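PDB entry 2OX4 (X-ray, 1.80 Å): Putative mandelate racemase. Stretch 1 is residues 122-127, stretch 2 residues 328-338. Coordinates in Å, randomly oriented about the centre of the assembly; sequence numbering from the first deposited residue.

Stretch 1 122-127: NREDLR
Stretch 2 (328-338) SLHAEIAIPNF

Residues 328-333 are the last turns of a helix that begins earlier in the chain, with phi between -59° and -72° and psi between -24° and -48°. Its i to i+4 bonds include Glu332 N to Ser328 O and Ile333 N to Leu329 O, each 3.0 Å. Beyond Ile333 the chain loosens: Ala334 (-87/-2) still donates from N to His330 O at 3.3 Å, the bond from Ile335 N to Glu332 O is weak at 3.4 Å, and Ile335 itself is extended (-111/143). Pro336 (-71/-30) and Asn337 (-99/49) then turn the backbone, and Phe338 (-85/137) is extended again. In the other stretch Asn122 (-110/-4) precedes an extended Arg123 (-166/162), Glu124 (-85/-26) bends the path, and after Asp125 (-153/179) a strand starts at Leu126 (-126/129) and continues past Arg127 (-60/140).

The register is set by Asn122 CA and Ala334 CA, 5.8 Å apart. The contact buries 545 Å², both sides summed, and joins segments more than 200 residues apart in sequence.

Asn122 meets the end of the helix with backbone and side chain together. Its N donates to Ile333 O at 2.9 Å (N-H...O angle 140°), and its ND2 donates to the same Ile333 O at 3.2 Å and 160°, so one carbonyl receives both. The CA-to-CB bond of Asn122 points toward stretch 2, and chi1 is -76° (m) with chi2 -101°; Asn122 OD1 lies 3.7 Å from Pro336 CB.

Arg123 begins sideways, but chi angles of 55° (p), -162° (t), 64° (p) and 78° bring its guanidinium to the loop after the helix. Arg123 NH2 and NH1 both donate to Ile335 O, at 2.8 Å (150°) and 3.0 Å (141°), a bifurcated arrangement in which the acceptor lies near the guanidinium plane. Pro336 O is also at that edge, but its 3.1 Å approach to Arg123 NH2 has too poor an angle for a hydrogen bond. Over one face of the group sits Phe338 CB, 3.4 Å from Arg123 NH1. The backbone of Arg123 is less well served: its O is buried by the contact without a polar partner anywhere in the model, and Ile333 CD1 lies 3.4 Å from Arg123 O. That methyl is placed by chi1 -155° (t) and an off-well chi2 of 142°.

Leu126 supplies the apolar part of the contact. Its CB points toward stretch 2, and chi1 -52° (m) with chi2 172° (t) places Leu126 CD1 3.7 Å from Leu329 CD2, while Leu126 CD2 is 4.3 Å from Ile333 CB. The CA-to-CB bond of Phe338 also points toward stretch 1, with chi1 167° (t) and chi2 76°. Leu126 CD2 lies 4.0 Å from the centroid of the Phe338 ring and only 19° off its normal, a CH-pi contact over the face. At the ring edge, Arg127 O is 3.8 Å from Phe338 CZ, whereas the all-trans Arg127 side chain leads away.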

# COMPACT_ATOMS: atom_id res chain seq x y z
N ASN C 122 21.49 -29.92 -13.35
CA ASN C 122 20.63 -29.14 -14.22
C ASN C 122 21.37 -28.70 -15.49
O ASN C 122 20.79 -28.07 -16.38
CB ASN C 122 20.11 -27.90 -13.48
CG ASN C 122 19.02 -28.24 -12.52
OD1 ASN C 122 17.84 -28.05 -12.81
ND2 ASN C 122 19.40 -28.79 -11.37
N ARG C 123 22.66 -29.01 -15.53
CA ARG C 123 23.54 -28.63 -16.62
C ARG C 123 24.82 -29.46 -16.49
O ARG C 123 25.10 -30.01 -15.42
CB ARG C 123 23.88 -27.13 -16.55
CG ARG C 123 24.48 -26.68 -15.22
CD ARG C 123 24.38 -25.14 -15.04
NE ARG C 123 22.98 -24.71 -14.96
CZ ARG C 123 22.22 -24.83 -13.87
NH1 ARG C 123 22.74 -25.32 -12.74
NH2 ARG C 123 20.96 -24.43 -13.90
N GLU C 124 25.59 -29.54 -17.57
CA GLU C 124 26.77 -30.41 -17.57
C GLU C 124 28.01 -29.74 -16.98
O GLU C 124 28.92 -30.42 -16.50
CB GLU C 124 27.06 -30.93 -18.99
CG GLU C 124 26.05 -31.99 -19.47
CD GLU C 124 25.83 -33.13 -18.46
OE1 GLU C 124 26.80 -33.80 -18.06
OE2 GLU C 124 24.66 -33.36 -18.08
N ASP C 125 28.05 -28.41 -17.05
CA ASP C 125 29.13 -27.64 -16.42
C ASP C 125 28.62 -26.24 -16.05
O ASP C 125 27.47 -25.91 -16.31
CB ASP C 125 30.40 -27.60 -17.30
CG ASP C 125 30.24 -26.72 -18.55
OD1 ASP C 125 31.27 -26.43 -19.20
OD2 ASP C 125 29.11 -26.33 -18.90
N LEU C 126 29.49 -25.43 -15.45
CA LEU C 126 29.10 -24.12 -14.92
C LEU C 126 29.99 -23.03 -15.50
O LEU C 126 31.22 -23.13 -15.44
CB LEU C 126 29.25 -24.11 -13.39
CG LEU C 126 28.59 -25.21 -12.53
CD1 LEU C 126 29.06 -25.06 -11.09
CD2 LEU C 126 27.08 -25.14 -12.58
N ARG C 127 29.37 -21.99 -16.04
CA ARG C 127 30.07 -20.76 -16.38
C ARG C 127 30.72 -20.13 -15.15
O ARG C 127 30.14 -20.13 -14.07
CB ARG C 127 29.11 -19.77 -17.02
CG ARG C 127 29.79 -18.53 -17.56
CD ARG C 127 28.79 -17.53 -18.11
NE ARG C 127 29.50 -16.41 -18.73
CZ ARG C 127 28.97 -15.20 -18.95
NH1 ARG C 127 27.71 -14.93 -18.61
NH2 ARG C 127 29.72 -14.26 -19.51
N SER C 328 30.15 -25.52 -3.00
CA SER C 328 29.36 -24.60 -3.83
C SER C 328 29.00 -25.17 -5.21
O SER C 328 27.95 -24.88 -5.75
CB SER C 328 30.06 -23.25 -3.97
OG SER C 328 31.21 -23.34 -4.81
N LEU C 329 29.89 -25.99 -5.77
CA LEU C 329 29.65 -26.56 -7.10
C LEU C 329 28.47 -27.53 -7.07
O LEU C 329 27.69 -27.60 -8.02
CB LEU C 329 30.93 -27.25 -7.60
CG LEU C 329 32.14 -26.33 -7.69
CD1 LEU C 329 33.41 -27.13 -7.96
CD2 LEU C 329 31.94 -25.26 -8.76
N HIS C 330 28.36 -28.30 -5.99
CA HIS C 330 27.22 -29.20 -5.80
C HIS C 330 25.91 -28.44 -5.70
O HIS C 330 24.94 -28.78 -6.38
CB HIS C 330 27.42 -30.08 -4.58
CG HIS C 330 28.54 -31.07 -4.73
ND1 HIS C 330 28.37 -32.30 -5.31
CD2 HIS C 330 29.85 -30.99 -4.39
CE1 HIS C 330 29.52 -32.95 -5.32
NE2 HIS C 330 30.44 -32.18 -4.76
N ALA C 331 25.90 -27.40 -4.86
CA ALA C 331 24.70 -26.58 -4.64
C ALA C 331 24.23 -25.95 -5.96
O ALA C 331 23.06 -26.01 -6.31
CB ALA C 331 24.98 -25.49 -3.59
N GLU C 332 25.18 -25.39 -6.71
CA GLU C 332 24.87 -24.68 -7.94
C GLU C 332 24.44 -25.57 -9.10
O GLU C 332 23.55 -25.19 -9.87
CB GLU C 332 26.05 -23.83 -8.37
CG GLU C 332 26.27 -22.62 -7.47
CD GLU C 332 27.52 -21.85 -7.85
OE1 GLU C 332 28.54 -22.48 -8.22
OE2 GLU C 332 27.49 -20.60 -7.77
N ILE C 333 25.07 -26.73 -9.25
CA ILE C 333 24.69 -27.62 -10.35
C ILE C 333 23.29 -28.20 -10.14
O ILE C 333 22.61 -28.56 -11.10
CB ILE C 333 25.75 -28.74 -10.60
CG1 ILE C 333 25.68 -29.22 -12.06
CG2 ILE C 333 25.59 -29.90 -9.63
CD1 ILE C 333 27.03 -29.54 -12.66
N ALA C 334 22.85 -28.25 -8.88
CA ALA C 334 21.56 -28.86 -8.54
C ALA C 334 20.35 -27.91 -8.63
O ALA C 334 19.21 -28.34 -8.37
CB ALA C 334 21.61 -29.49 -7.15
N ILE C 335 20.57 -26.64 -8.96
CA ILE C 335 19.44 -25.69 -9.04
C ILE C 335 19.18 -25.27 -10.49
O ILE C 335 20.13 -25.13 -11.27
CB ILE C 335 19.65 -24.42 -8.13
CG1 ILE C 335 20.94 -23.67 -8.50
CG2 ILE C 335 19.63 -24.81 -6.62
CD1 ILE C 335 21.06 -22.27 -7.85
N PRO C 336 17.90 -25.09 -10.88
CA PRO C 336 17.59 -24.63 -12.24
C PRO C 336 17.95 -23.16 -12.52
O PRO C 336 18.28 -22.83 -13.66
CB PRO C 336 16.08 -24.86 -12.36
CG PRO C 336 15.57 -24.76 -10.96
CD PRO C 336 16.68 -25.34 -10.09
N ASN C 337 17.90 -22.31 -11.49
CA ASN C 337 18.07 -20.87 -11.66
C ASN C 337 19.49 -20.39 -11.35
O ASN C 337 19.70 -19.44 -10.62
CB ASN C 337 16.99 -20.05 -10.89
CG ASN C 337 16.94 -20.37 -9.38
OD1 ASN C 337 17.22 -21.48 -8.95
ND2 ASN C 337 16.54 -19.36 -8.57
N PHE C 338 20.48 -21.08 -11.91
CA PHE C 338 21.89 -20.71 -11.73
C PHE C 338 22.29 -19.63 -12.73
O PHE C 338 21.94 -19.72 -13.91
CB PHE C 338 22.76 -21.98 -11.91
CG PHE C 338 24.23 -21.70 -12.07
CD1 PHE C 338 25.01 -21.37 -10.96
CD2 PHE C 338 24.85 -21.82 -13.31
CE1 PHE C 338 26.39 -21.14 -11.10
CE2 PHE C 338 26.21 -21.59 -13.46
CZ PHE C 338 26.98 -21.25 -12.36